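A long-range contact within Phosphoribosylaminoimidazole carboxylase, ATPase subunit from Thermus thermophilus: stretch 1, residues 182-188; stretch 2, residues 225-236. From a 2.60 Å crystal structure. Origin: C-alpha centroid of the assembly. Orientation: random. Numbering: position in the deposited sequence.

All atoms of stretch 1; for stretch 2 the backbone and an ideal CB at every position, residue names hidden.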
ATOM      1  N   SER A 182     -17.149  15.452   5.986  1.00 46.64           N
ATOM      2  CA  SER A 182     -17.661  14.388   5.136  1.00 46.30           C
ATOM      3  C   SER A 182     -17.543  13.076   5.872  1.00 45.75           C
ATOM      4  O   SER A 182     -16.686  12.914   6.741  1.00 45.81           O
ATOM      5  CB  SER A 182     -16.880  14.314   3.820  1.00 44.32           C
ATOM      6  OG  SER A 182     -15.584  13.798   4.030  1.00 43.71           O
ATOM      7  N   LEU A 183     -18.418  12.142   5.530  1.00 46.30           N
ATOM      8  CA  LEU A 183     -18.401  10.836   6.165  1.00 47.41           C
ATOM      9  C   LEU A 183     -18.320   9.758   5.101  1.00 48.59           C
ATOM     10  O   LEU A 183     -19.221   9.629   4.272  1.00 50.97           O
ATOM     11  CB  LEU A 183     -19.665  10.630   7.006  1.00 45.96           C
ATOM     12  CG  LEU A 183     -19.748   9.263   7.689  1.00 46.94           C
ATOM     13  CD1 LEU A 183     -19.763   9.449   9.189  1.00 46.01           C
ATOM     14  CD2 LEU A 183     -20.986   8.519   7.229  1.00 43.96           C
ATOM     15  N   LEU A 184     -17.229   9.004   5.098  1.00 47.85           N
ATOM     16  CA  LEU A 184     -17.091   7.925   4.138  1.00 47.47           C
ATOM     17  C   LEU A 184     -17.749   6.709   4.779  1.00 46.62           C
ATOM     18  O   LEU A 184     -17.434   6.349   5.910  1.00 46.27           O
ATOM     19  CB  LEU A 184     -15.614   7.630   3.839  1.00 47.48           C
ATOM     20  CG  LEU A 184     -14.781   8.691   3.113  1.00 49.05           C
ATOM     21  CD1 LEU A 184     -15.580   9.240   1.956  1.00 48.86           C
ATOM     22  CD2 LEU A 184     -14.400   9.820   4.056  1.00 51.52           C
ATOM     23  N   ALA A 185     -18.683   6.094   4.068  1.00 46.47           N
ATOM     24  CA  ALA A 185     -19.373   4.921   4.585  1.00 47.90           C
ATOM     25  C   ALA A 185     -19.270   3.799   3.570  1.00 48.45           C
ATOM     26  O   ALA A 185     -19.048   4.038   2.383  1.00 49.25           O
ATOM     27  CB  ALA A 185     -20.844   5.246   4.862  1.00 48.62           C
ATOM     28  N   VAL A 186     -19.434   2.570   4.034  1.00 48.15           N
ATOM     29  CA  VAL A 186     -19.346   1.437   3.135  1.00 49.12           C
ATOM     30  C   VAL A 186     -20.334   0.334   3.490  1.00 49.67           C
ATOM     31  O   VAL A 186     -20.595   0.058   4.660  1.00 49.19           O
ATOM     32  CB  VAL A 186     -17.900   0.882   3.114  1.00 48.71           C
ATOM     33  CG1 VAL A 186     -17.316   0.908   4.509  1.00 48.03           C
ATOM     34  CG2 VAL A 186     -17.882  -0.531   2.553  1.00 49.10           C
ATOM     35  N   ARG A 187     -20.891  -0.285   2.458  1.00 50.40           N
ATOM     36  CA  ARG A 187     -21.846  -1.359   2.639  1.00 51.24           C
ATOM     37  C   ARG A 187     -21.488  -2.493   1.695  1.00 51.13           C
ATOM     38  O   ARG A 187     -21.470  -2.314   0.476  1.00 50.09           O
ATOM     39  CB  ARG A 187     -23.264  -0.852   2.349  1.00 54.74           C
ATOM     40  CG  ARG A 187     -24.369  -1.887   2.531  1.00 55.30           C
ATOM     41  CD  ARG A 187     -25.750  -1.239   2.424  1.00 56.20           C
ATOM     42  NE  ARG A 187     -26.829  -2.222   2.513  1.00 57.28           N
ATOM     43  CZ  ARG A 187     -27.221  -3.006   1.513  1.00 56.20           C
ATOM     44  NH1 ARG A 187     -28.203  -3.870   1.698  1.00 56.34           N
ATOM     45  NH2 ARG A 187     -26.644  -2.916   0.323  1.00 56.99           N
ATOM     46  N   GLY A 188     -21.191  -3.654   2.272  1.00 51.56           N
ATOM     47  CA  GLY A 188     -20.839  -4.817   1.481  1.00 53.10           C
ATOM     48  C   GLY A 188     -22.005  -5.403   0.702  1.00 55.03           C
ATOM     49  O   GLY A 188     -23.161  -5.017   0.881  1.00 54.27           O
ATOM     50  N   UNK A 225     -24.811  10.684  14.285  1.00 71.70           N
ATOM     51  CA  UNK A 225     -25.718  11.484  13.472  1.00 71.57           C
ATOM     52  C   UNK A 225     -25.406  11.235  11.993  1.00 70.91           C
ATOM     53  O   UNK A 225     -26.277  10.826  11.215  1.00 70.39           O
ATOM     54  CB  UNK A 225     -25.597  12.970  13.816  1.00 71.57           C
ATOM     55  N   UNK A 226     -24.149  11.471  11.621  1.00 68.88           N
ATOM     56  CA  UNK A 226     -23.686  11.277  10.252  1.00 66.58           C
ATOM     57  C   UNK A 226     -23.867   9.830   9.805  1.00 64.52           C
ATOM     58  O   UNK A 226     -24.357   9.560   8.709  1.00 62.84           O
ATOM     59  CB  UNK A 226     -22.217  11.685  10.127  1.00 66.58           C
ATOM     60  N   UNK A 227     -23.470   8.899  10.661  1.00 63.26           N
ATOM     61  CA  UNK A 227     -23.592   7.490  10.335  1.00 63.62           C
ATOM     62  C   UNK A 227     -25.045   7.103  10.101  1.00 63.94           C
ATOM     63  O   UNK A 227     -25.349   6.298   9.221  1.00 63.02           O
ATOM     64  CB  UNK A 227     -22.990   6.633  11.450  1.00 63.62           C
ATOM     65  N   UNK A 228     -25.942   7.689  10.889  1.00 65.09           N
ATOM     66  CA  UNK A 228     -27.367   7.411  10.773  1.00 64.57           C
ATOM     67  C   UNK A 228     -27.882   7.858   9.404  1.00 65.59           C
ATOM     68  O   UNK A 228     -28.579   7.110   8.707  1.00 64.85           O
ATOM     69  CB  UNK A 228     -28.143   8.107  11.892  1.00 64.57           C
ATOM     70  N   UNK A 229     -27.540   9.083   9.019  1.00 65.04           N
ATOM     71  CA  UNK A 229     -27.962   9.593   7.725  1.00 66.15           C
ATOM     72  C   UNK A 229     -27.389   8.690   6.630  1.00 65.93           C
ATOM     73  O   UNK A 229     -28.070   8.357   5.657  1.00 65.85           O
ATOM     74  CB  UNK A 229     -27.514  11.043   7.534  1.00 66.15           C
ATOM     75  N   UNK A 230     -26.135   8.285   6.805  1.00 65.08           N
ATOM     76  CA  UNK A 230     -25.457   7.440   5.829  1.00 63.22           C
ATOM     77  C   UNK A 230     -26.106   6.074   5.675  1.00 62.77           C
ATOM     78  O   UNK A 230     -26.211   5.554   4.563  1.00 62.54           O
ATOM     79  CB  UNK A 230     -23.990   7.265   6.225  1.00 63.22           C
ATOM     80  N   UNK A 231     -26.540   5.494   6.788  1.00 62.37           N
ATOM     81  CA  UNK A 231     -27.171   4.181   6.759  1.00 62.31           C
ATOM     82  C   UNK A 231     -28.469   4.265   5.964  1.00 63.46           C
ATOM     83  O   UNK A 231     -28.793   3.380   5.158  1.00 62.78           O
ATOM     84  CB  UNK A 231     -27.434   3.667   8.176  1.00 62.31           C
ATOM     85  N   UNK A 232     -29.214   5.339   6.192  1.00 64.02           N
ATOM     86  CA  UNK A 232     -30.473   5.523   5.498  1.00 64.58           C
ATOM     87  C   UNK A 232     -30.255   5.595   3.992  1.00 63.10           C
ATOM     88  O   UNK A 232     -30.947   4.929   3.223  1.00 61.39           O
ATOM     89  CB  UNK A 232     -31.177   6.787   5.996  1.00 64.58           C
ATOM     90  N   UNK A 233     -29.277   6.388   3.577  1.00 62.65           N
ATOM     91  CA  UNK A 233     -28.975   6.544   2.161  1.00 63.01           C
ATOM     92  C   UNK A 233     -28.551   5.230   1.502  1.00 62.77           C
ATOM     93  O   UNK A 233     -29.089   4.850   0.456  1.00 61.88           O
ATOM     94  CB  UNK A 233     -27.874   7.591   1.980  1.00 63.01           C
ATOM     95  N   UNK A 234     -27.594   4.533   2.111  1.00 61.99           N
ATOM     96  CA  UNK A 234     -27.109   3.273   1.551  1.00 62.59           C
ATOM     97  C   UNK A 234     -28.190   2.203   1.394  1.00 62.90           C
ATOM     98  O   UNK A 234     -28.270   1.546   0.354  1.00 61.66           O
ATOM     99  CB  UNK A 234     -25.987   2.725   2.436  1.00 62.59           C
ATOM    100  N   UNK A 235     -29.022   2.027   2.418  1.00 63.91           N
ATOM    101  CA  UNK A 235     -30.083   1.025   2.363  1.00 63.09           C
ATOM    102  C   UNK A 235     -31.178   1.425   1.392  1.00 61.44           C
ATOM    103  O   UNK A 235     -31.772   0.578   0.729  1.00 62.28           O
ATOM    104  CB  UNK A 235     -30.678   0.803   3.755  1.00 63.09           C
ATOM    105  N   UNK A 236     -31.439   2.721   1.301  1.00 59.26           N
ATOM    106  CA  UNK A 236     -32.449   3.219   0.385  1.00 58.53           C
ATOM    107  C   UNK A 236     -32.046   2.916  -1.054  1.00 58.88           C
ATOM    108  O   UNK A 236     -32.899   2.672  -1.902  1.00 60.41           O
ATOM    109  CB  UNK A 236     -32.660   4.722   0.581  1.00 58.53           C
TER

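Strand 182-187 meets helix 225-236 at 49° between their N-to-C directions, the axes coming within 9.1 Å. Alternate strand residues, Leu-183, Ala-185 and Arg-187, turn CB toward the helix, so the strand offers a leucine, a methyl and an arginine in sequence. All twelve helix positions have helical phi and psi, which disfavours proline and glycine without choosing among the rest.

Position 225 has no part of stretch 1 near its ideal CB; the choice is open, and a polar or charged residue is one option. It is Lys-225, which hydrogen-bonds with position 229.

At position 226 CB points toward the strand, and the ideal CB already lies 3.4 Å from Leu-183 CD1. Growth along this line would meet that methyl, so alanine or serine fits best. The residue is Ala-226, its CB packed against that methyl.

Position 227 points sideways, with Leu-183 CD1 4.8 Å from the ideal CB. A long chain with an aliphatic stem could brush the leucine and carry a polar end past it. Glu-227 does this: its CG lies 4.0 Å from Leu-183 CD1.

Position 228 points away and 229 sideways, both beyond reach, so many residues would serve. They are Ala-228 and Tyr-229; Lys-225 NZ donates to Tyr-229 OH, 2.7 Å away.

Position 230 is as tight as 226. Its ideal CB stands 3.4 Å from Leu-183 CD2 and 4.0 Å from Ala-185 CB, again calling for a small side chain. Ala-230 supplies it, its CB keeping those same two distances; with Ala-185 opposite, methyl meets methyl and the backbones come close, 6.7 Å between the two CA atoms.

Positions 231, 232 and 233 leave the strand untouched, so most helix-compatible residues would do. They hold Leu-231, Arg-232 and Ala-233.

Position 234 points toward the strand but has more room: the nearest atom to its ideal CB is Arg-187 CD, 4.0 Å off. A medium-sized or long apolar chain, such as leucine or methionine, could reach Ala-185. Met-234 extends with chi1 m and chi2 t, bringing CE to 3.2 Å from Ala-185 CB, a close contact, while SD sits 3.7 Å from Arg-187 CB.

Position 235 points sideways near the arginine, whose NE is 5.1 Å from the ideal CB. An acid or a polar residue would suit the positive charge. Glu-235 is there, yet its closest approach is CG to Arg-187 NE, 4.4 Å, and no salt bridge forms.

Nothing of stretch 1 lies within 5.5 Å of the ideal CB at 236, so almost any helix-compatible residue would do; it is Ala-236.

Stretch 2, residues 225-236: KAEAYALRAMEA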
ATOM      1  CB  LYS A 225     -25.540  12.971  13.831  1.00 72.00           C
ATOM      2  CG  LYS A 225     -26.701  13.903  13.450  1.00 72.78           C
ATOM      3  CD  LYS A 225     -26.512  15.286  14.102  1.00 73.35           C
ATOM      4  CE  LYS A 225     -27.656  16.262  13.809  1.00 73.73           C
ATOM      5  NZ  LYS A 225     -27.717  16.733  12.391  1.00 74.60           N
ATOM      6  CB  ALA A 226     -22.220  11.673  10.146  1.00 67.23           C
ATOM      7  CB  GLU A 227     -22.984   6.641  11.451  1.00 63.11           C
ATOM      8  CG  GLU A 227     -21.487   6.841  11.610  1.00 65.38           C
ATOM      9  CD  GLU A 227     -20.858   5.844  12.561  1.00 67.09           C
ATOM     10  OE1 GLU A 227     -21.078   4.633  12.370  1.00 69.57           O
ATOM     11  OE2 GLU A 227     -20.141   6.263  13.496  1.00 68.48           O
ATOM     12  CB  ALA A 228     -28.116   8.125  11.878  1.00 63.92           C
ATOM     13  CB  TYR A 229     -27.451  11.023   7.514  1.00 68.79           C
ATOM     14  CG  TYR A 229     -27.946  12.045   8.518  1.00 71.08           C
ATOM     15  CD1 TYR A 229     -29.293  12.119   8.867  1.00 72.59           C
ATOM     16  CD2 TYR A 229     -27.076  12.984   9.065  1.00 72.32           C
ATOM     17  CE1 TYR A 229     -29.766  13.106   9.732  1.00 73.23           C
ATOM     18  CE2 TYR A 229     -27.536  13.977   9.932  1.00 75.07           C
ATOM     19  CZ  TYR A 229     -28.884  14.036  10.259  1.00 74.42           C
ATOM     20  OH  TYR A 229     -29.351  15.038  11.083  1.00 73.71           O
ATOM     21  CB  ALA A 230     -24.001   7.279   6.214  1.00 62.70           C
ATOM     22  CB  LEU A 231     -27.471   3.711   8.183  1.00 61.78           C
ATOM     23  CG  LEU A 231     -27.164   2.247   8.507  1.00 61.52           C
ATOM     24  CD1 LEU A 231     -27.664   1.939   9.904  1.00 60.33           C
ATOM     25  CD2 LEU A 231     -27.815   1.328   7.493  1.00 60.01           C
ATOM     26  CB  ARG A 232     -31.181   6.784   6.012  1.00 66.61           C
ATOM     27  CG  ARG A 232     -31.729   6.625   7.432  1.00 69.83           C
ATOM     28  CD  ARG A 232     -33.009   7.444   7.650  1.00 72.92           C
ATOM     29  NE  ARG A 232     -32.754   8.808   8.113  1.00 73.78           N
ATOM     30  CZ  ARG A 232     -32.363   9.116   9.347  1.00 74.82           C
ATOM     31  NH1 ARG A 232     -32.180   8.158  10.253  1.00 73.50           N
ATOM     32  NH2 ARG A 232     -32.154  10.385   9.675  1.00 75.07           N
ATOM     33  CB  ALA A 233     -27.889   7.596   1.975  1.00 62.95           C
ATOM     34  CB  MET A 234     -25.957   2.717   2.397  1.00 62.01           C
ATOM     35  CG  MET A 234     -24.694   3.562   2.364  1.00 61.65           C
ATOM     36  SD  MET A 234     -23.307   2.750   3.178  1.00 61.98           S
ATOM     37  CE  MET A 234     -23.427   3.393   4.835  1.00 63.22           C
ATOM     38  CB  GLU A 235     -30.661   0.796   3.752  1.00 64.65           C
ATOM     39  CG  GLU A 235     -29.606   0.352   4.741  1.00 67.65           C
ATOM     40  CD  GLU A 235     -30.191  -0.212   6.011  1.00 69.72           C
ATOM     41  OE1 GLU A 235     -30.949   0.514   6.693  1.00 69.92           O
ATOM     42  OE2 GLU A 235     -29.885  -1.385   6.325  1.00 70.42           O
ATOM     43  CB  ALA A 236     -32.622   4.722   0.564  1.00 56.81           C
TER
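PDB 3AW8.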